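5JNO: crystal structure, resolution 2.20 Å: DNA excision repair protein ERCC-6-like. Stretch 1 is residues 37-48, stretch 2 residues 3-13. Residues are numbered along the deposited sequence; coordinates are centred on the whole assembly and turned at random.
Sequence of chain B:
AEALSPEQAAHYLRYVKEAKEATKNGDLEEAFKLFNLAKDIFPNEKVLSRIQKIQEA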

# COMPACT_ATOMS: atom_id res chain seq x y z
N LEU B 37 5.38 -9.05 -11.77
CA LEU B 37 6.50 -8.24 -11.29
C LEU B 37 6.11 -7.45 -10.01
O LEU B 37 6.91 -7.33 -9.09
CB LEU B 37 6.98 -7.28 -12.38
CG LEU B 37 7.60 -7.97 -13.60
CD1 LEU B 37 7.77 -6.99 -14.75
CD2 LEU B 37 8.93 -8.61 -13.24
N ALA B 38 4.86 -6.98 -9.97
CA ALA B 38 4.27 -6.41 -8.75
C ALA B 38 4.17 -7.41 -7.58
O ALA B 38 4.60 -7.11 -6.46
CB ALA B 38 2.90 -5.83 -9.06
N LYS B 39 3.64 -8.59 -7.85
CA LYS B 39 3.55 -9.65 -6.86
C LYS B 39 4.90 -9.98 -6.25
O LYS B 39 4.99 -10.37 -5.07
CB LYS B 39 2.93 -10.93 -7.47
CG LYS B 39 2.98 -12.16 -6.57
CD LYS B 39 2.09 -13.31 -7.06
CE LYS B 39 2.61 -13.93 -8.36
NZ LYS B 39 4.05 -14.34 -8.34
N ASP B 40 5.95 -9.88 -7.06
CA ASP B 40 7.30 -10.20 -6.60
C ASP B 40 7.86 -9.18 -5.63
O ASP B 40 8.75 -9.52 -4.86
CB ASP B 40 8.28 -10.26 -7.76
CG ASP B 40 8.05 -11.45 -8.69
OD1 ASP B 40 7.25 -12.39 -8.41
OD2 ASP B 40 8.72 -11.42 -9.73
N ILE B 41 7.38 -7.94 -5.72
CA ILE B 41 7.77 -6.89 -4.77
C ILE B 41 6.88 -6.93 -3.53
O ILE B 41 7.37 -6.90 -2.41
CB ILE B 41 7.70 -5.49 -5.43
CG1 ILE B 41 8.64 -5.44 -6.64
CG2 ILE B 41 8.04 -4.40 -4.41
CD1 ILE B 41 8.45 -4.23 -7.53
N PHE B 42 5.56 -6.99 -3.73
CA PHE B 42 4.60 -6.80 -2.63
C PHE B 42 3.36 -7.66 -2.88
O PHE B 42 2.34 -7.17 -3.38
CB PHE B 42 4.24 -5.30 -2.53
CG PHE B 42 3.45 -4.90 -1.30
CD1 PHE B 42 2.88 -5.83 -0.41
CD2 PHE B 42 3.24 -3.54 -1.05
CE1 PHE B 42 2.16 -5.42 0.69
CE2 PHE B 42 2.52 -3.12 0.07
CZ PHE B 42 1.98 -4.06 0.93
N PRO B 43 3.44 -8.95 -2.51
CA PRO B 43 2.31 -9.83 -2.82
C PRO B 43 1.07 -9.43 -2.02
O PRO B 43 1.21 -9.04 -0.87
CB PRO B 43 2.83 -11.23 -2.42
CG PRO B 43 3.97 -10.98 -1.49
CD PRO B 43 4.57 -9.67 -1.89
N ASN B 44 -0.11 -9.49 -2.64
CA ASN B 44 -1.38 -9.23 -1.94
C ASN B 44 -2.56 -9.80 -2.70
O ASN B 44 -2.53 -9.87 -3.92
CB ASN B 44 -1.60 -7.72 -1.68
CG ASN B 44 -1.66 -6.90 -2.97
OD1 ASN B 44 -0.62 -6.56 -3.55
ND2 ASN B 44 -2.87 -6.55 -3.41
N GLU B 45 -3.59 -10.17 -1.95
CA GLU B 45 -4.82 -10.73 -2.47
C GLU B 45 -5.31 -10.08 -3.76
O GLU B 45 -5.64 -10.80 -4.71
CB GLU B 45 -5.92 -10.68 -1.38
CG GLU B 45 -7.36 -10.98 -1.81
CD GLU B 45 -7.51 -12.24 -2.66
OE1 GLU B 45 -6.61 -13.10 -2.68
OE2 GLU B 45 -8.56 -12.37 -3.33
N LYS B 46 -5.34 -8.75 -3.81
CA LYS B 46 -5.90 -8.06 -4.98
C LYS B 46 -5.11 -8.30 -6.28
O LYS B 46 -5.72 -8.50 -7.32
CB LYS B 46 -6.10 -6.56 -4.71
CG LYS B 46 -7.20 -6.26 -3.69
CD LYS B 46 -8.55 -6.89 -4.04
CE LYS B 46 -9.71 -6.28 -3.26
NZ LYS B 46 -10.16 -4.98 -3.84
N VAL B 47 -3.78 -8.32 -6.20
CA VAL B 47 -2.93 -8.55 -7.34
C VAL B 47 -2.97 -10.03 -7.74
O VAL B 47 -3.20 -10.33 -8.90
CB VAL B 47 -1.48 -8.10 -7.09
CG1 VAL B 47 -0.50 -8.78 -8.04
CG2 VAL B 47 -1.40 -6.60 -7.23
N LEU B 48 -2.74 -10.93 -6.78
CA LEU B 48 -2.83 -12.37 -7.04
C LEU B 48 -4.18 -12.70 -7.65
O LEU B 48 -4.29 -13.61 -8.48
CB LEU B 48 -2.64 -13.19 -5.75
CG LEU B 48 -2.80 -14.72 -5.84
CD1 LEU B 48 -1.76 -15.43 -4.97
CD2 LEU B 48 -4.21 -15.22 -5.49
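Stretch 2, residues 3-13: ALSPEQAAHYL

Packing of residues 3-13 against residues 37-48 in chain B of the ERCC-6-like protein. Stretch 2 enters as an extended lead, Ala3 to Ser5, and turns into a helix at Pro6 that runs through Leu13 and on beyond the stretch. Stretch 1 brings the closing part of one helix, which begins earlier in the chain, a loop through Phe42 and Pro43, and the start of a second helix at Glu45, with Asn44 at its N-cap position. The helix of stretch 2 runs nearly antiparallel to the first of these, with 152° between their N-to-C directions (signed crossing angle -152°) and a closest axial approach of 9.0 Å. The backbones come nearest at Ala38 and Tyr12, whose CA atoms lie 4.9 Å apart; at this point the side chain of Ala38 is a single methyl, and its CB stands 3.8 Å from Tyr12 CD1.

Tyr12 is the main bump of stretch 2, with the largest area covered by the other stretch. Its CA-to-CB bond points sideways, but with chi1 at 173° (t) the ring reaches in over the loop of stretch 1. Ala38 O lies near the plane of this ring, at its edge, 3.4 Å from Tyr12 CD1, while Phe42 CG lies over one face. Phe42 CB packs 3.6 Å from Tyr12 CD1, and Phe42 O comes within 3.4 Å of Tyr12 CE1. The two aromatic rings meet obliquely, centroids 5.4 Å apart and planes at 43°. At the far end of the tyrosine, Val47 CG2 approaches Tyr12 OH to 3.7 Å, so the ring spans from Ala38 in the first helix to Val47 in the opening turn of the second. Asn44 also points toward stretch 2 here, beside the tyrosine hydroxyl.

Ile41 is the answering bump from stretch 1. It points toward stretch 2 in the m, t rotamer and fills a hollow lined by Leu4, Gln8, His11 and Tyr12. Its CG2 lies 3.7 Å from Gln8 CB, 4.2 Å from Leu4 CD1 and 4.2 Å from Tyr12 CB; its CD1 reaches up the helix to 3.7 Å from both His11 CB and Tyr12 N. Gln8 and His11 thus meet the isoleucine with their CB atoms, and the imidazole of His11 leads away.

Leu4, just before the helix, extends the apolar surface. Its side chain reaches both Ile41 and Phe42, and its CD2 comes within 4.2 Å of Phe42 CD2.

The turn into the helix is held by a reciprocal pair of hydrogen bonds: Gln8 N donates to Ser5 OG (2.9 Å), capping the helix, and Ser5 N donates to Gln8 OE1 (3.0 Å). On the other stretch, Ile41 N and Phe42 N both donate to Ala38 O, at 3.0 and 2.9 Å. Ala9, Ala10 and Leu13 turn away from stretch 1. The contact buries 410 Å² in all, and its fit is chiefly one of shape.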

# COMPACT_ATOMS: atom_id res chain seq x y z
N ALA B 3 11.86 -4.35 4.95
CA ALA B 3 11.08 -3.10 4.89
C ALA B 3 10.85 -2.67 3.46
O ALA B 3 11.77 -2.77 2.64
CB ALA B 3 11.76 -1.97 5.66
N LEU B 4 9.65 -2.20 3.14
CA LEU B 4 9.39 -1.69 1.79
C LEU B 4 10.12 -0.36 1.62
O LEU B 4 9.85 0.59 2.35
CB LEU B 4 7.89 -1.48 1.56
CG LEU B 4 7.47 -1.06 0.14
CD1 LEU B 4 7.68 -2.16 -0.91
CD2 LEU B 4 6.01 -0.66 0.15
N SER B 5 11.03 -0.31 0.65
CA SER B 5 11.74 0.91 0.28
C SER B 5 10.87 1.76 -0.64
O SER B 5 10.00 1.26 -1.33
CB SER B 5 13.06 0.57 -0.43
OG SER B 5 12.83 0.22 -1.79
N PRO B 6 11.12 3.07 -0.68
CA PRO B 6 10.37 3.89 -1.61
C PRO B 6 10.59 3.52 -3.08
O PRO B 6 9.72 3.75 -3.90
CB PRO B 6 10.87 5.29 -1.32
CG PRO B 6 11.28 5.24 0.12
CD PRO B 6 11.89 3.89 0.28
N GLU B 7 11.77 2.99 -3.38
CA GLU B 7 12.12 2.48 -4.71
C GLU B 7 11.25 1.31 -5.08
O GLU B 7 10.70 1.27 -6.16
CB GLU B 7 13.59 2.01 -4.75
CG GLU B 7 14.64 3.11 -4.56
CD GLU B 7 15.11 3.30 -3.11
OE1 GLU B 7 14.29 3.41 -2.16
OE2 GLU B 7 16.33 3.35 -2.93
N GLN B 8 11.14 0.36 -4.16
CA GLN B 8 10.26 -0.78 -4.36
C GLN B 8 8.81 -0.32 -4.56
O GLN B 8 8.16 -0.73 -5.51
CB GLN B 8 10.36 -1.74 -3.18
CG GLN B 8 11.68 -2.50 -3.14
CD GLN B 8 11.88 -3.33 -1.87
OE1 GLN B 8 11.53 -2.93 -0.75
NE2 GLN B 8 12.47 -4.50 -2.05
N ALA B 9 8.33 0.57 -3.69
CA ALA B 9 6.95 1.04 -3.78
C ALA B 9 6.69 1.64 -5.13
O ALA B 9 5.64 1.38 -5.74
CB ALA B 9 6.61 2.03 -2.69
N ALA B 10 7.65 2.44 -5.60
CA ALA B 10 7.47 3.15 -6.88
C ALA B 10 7.32 2.16 -8.03
O ALA B 10 6.45 2.33 -8.87
CB ALA B 10 8.62 4.12 -7.13
N HIS B 11 8.16 1.13 -8.05
CA HIS B 11 8.11 0.07 -9.06
C HIS B 11 6.82 -0.73 -8.96
O HIS B 11 6.15 -0.96 -9.97
CB HIS B 11 9.31 -0.86 -8.92
CG HIS B 11 10.57 -0.29 -9.45
ND1 HIS B 11 10.68 0.18 -10.75
CD2 HIS B 11 11.78 -0.12 -8.89
CE1 HIS B 11 11.91 0.63 -10.95
NE2 HIS B 11 12.59 0.47 -9.83
N TYR B 12 6.46 -1.13 -7.73
CA TYR B 12 5.19 -1.79 -7.47
C TYR B 12 4.02 -0.99 -8.03
O TYR B 12 3.21 -1.53 -8.82
CB TYR B 12 4.99 -2.06 -6.00
CG TYR B 12 3.62 -2.60 -5.67
CD1 TYR B 12 3.34 -3.98 -5.76
CD2 TYR B 12 2.58 -1.75 -5.30
CE1 TYR B 12 2.06 -4.48 -5.49
CE2 TYR B 12 1.30 -2.24 -5.03
CZ TYR B 12 1.05 -3.62 -5.13
OH TYR B 12 -0.21 -4.09 -4.86
N LEU B 13 3.96 0.29 -7.67
CA LEU B 13 2.85 1.12 -8.11
C LEU B 13 2.80 1.37 -9.63
O LEU B 13 1.72 1.44 -10.20
CB LEU B 13 2.82 2.45 -7.35
CG LEU B 13 2.48 2.36 -5.85
CD1 LEU B 13 2.96 3.60 -5.08
CD2 LEU B 13 0.99 2.19 -5.62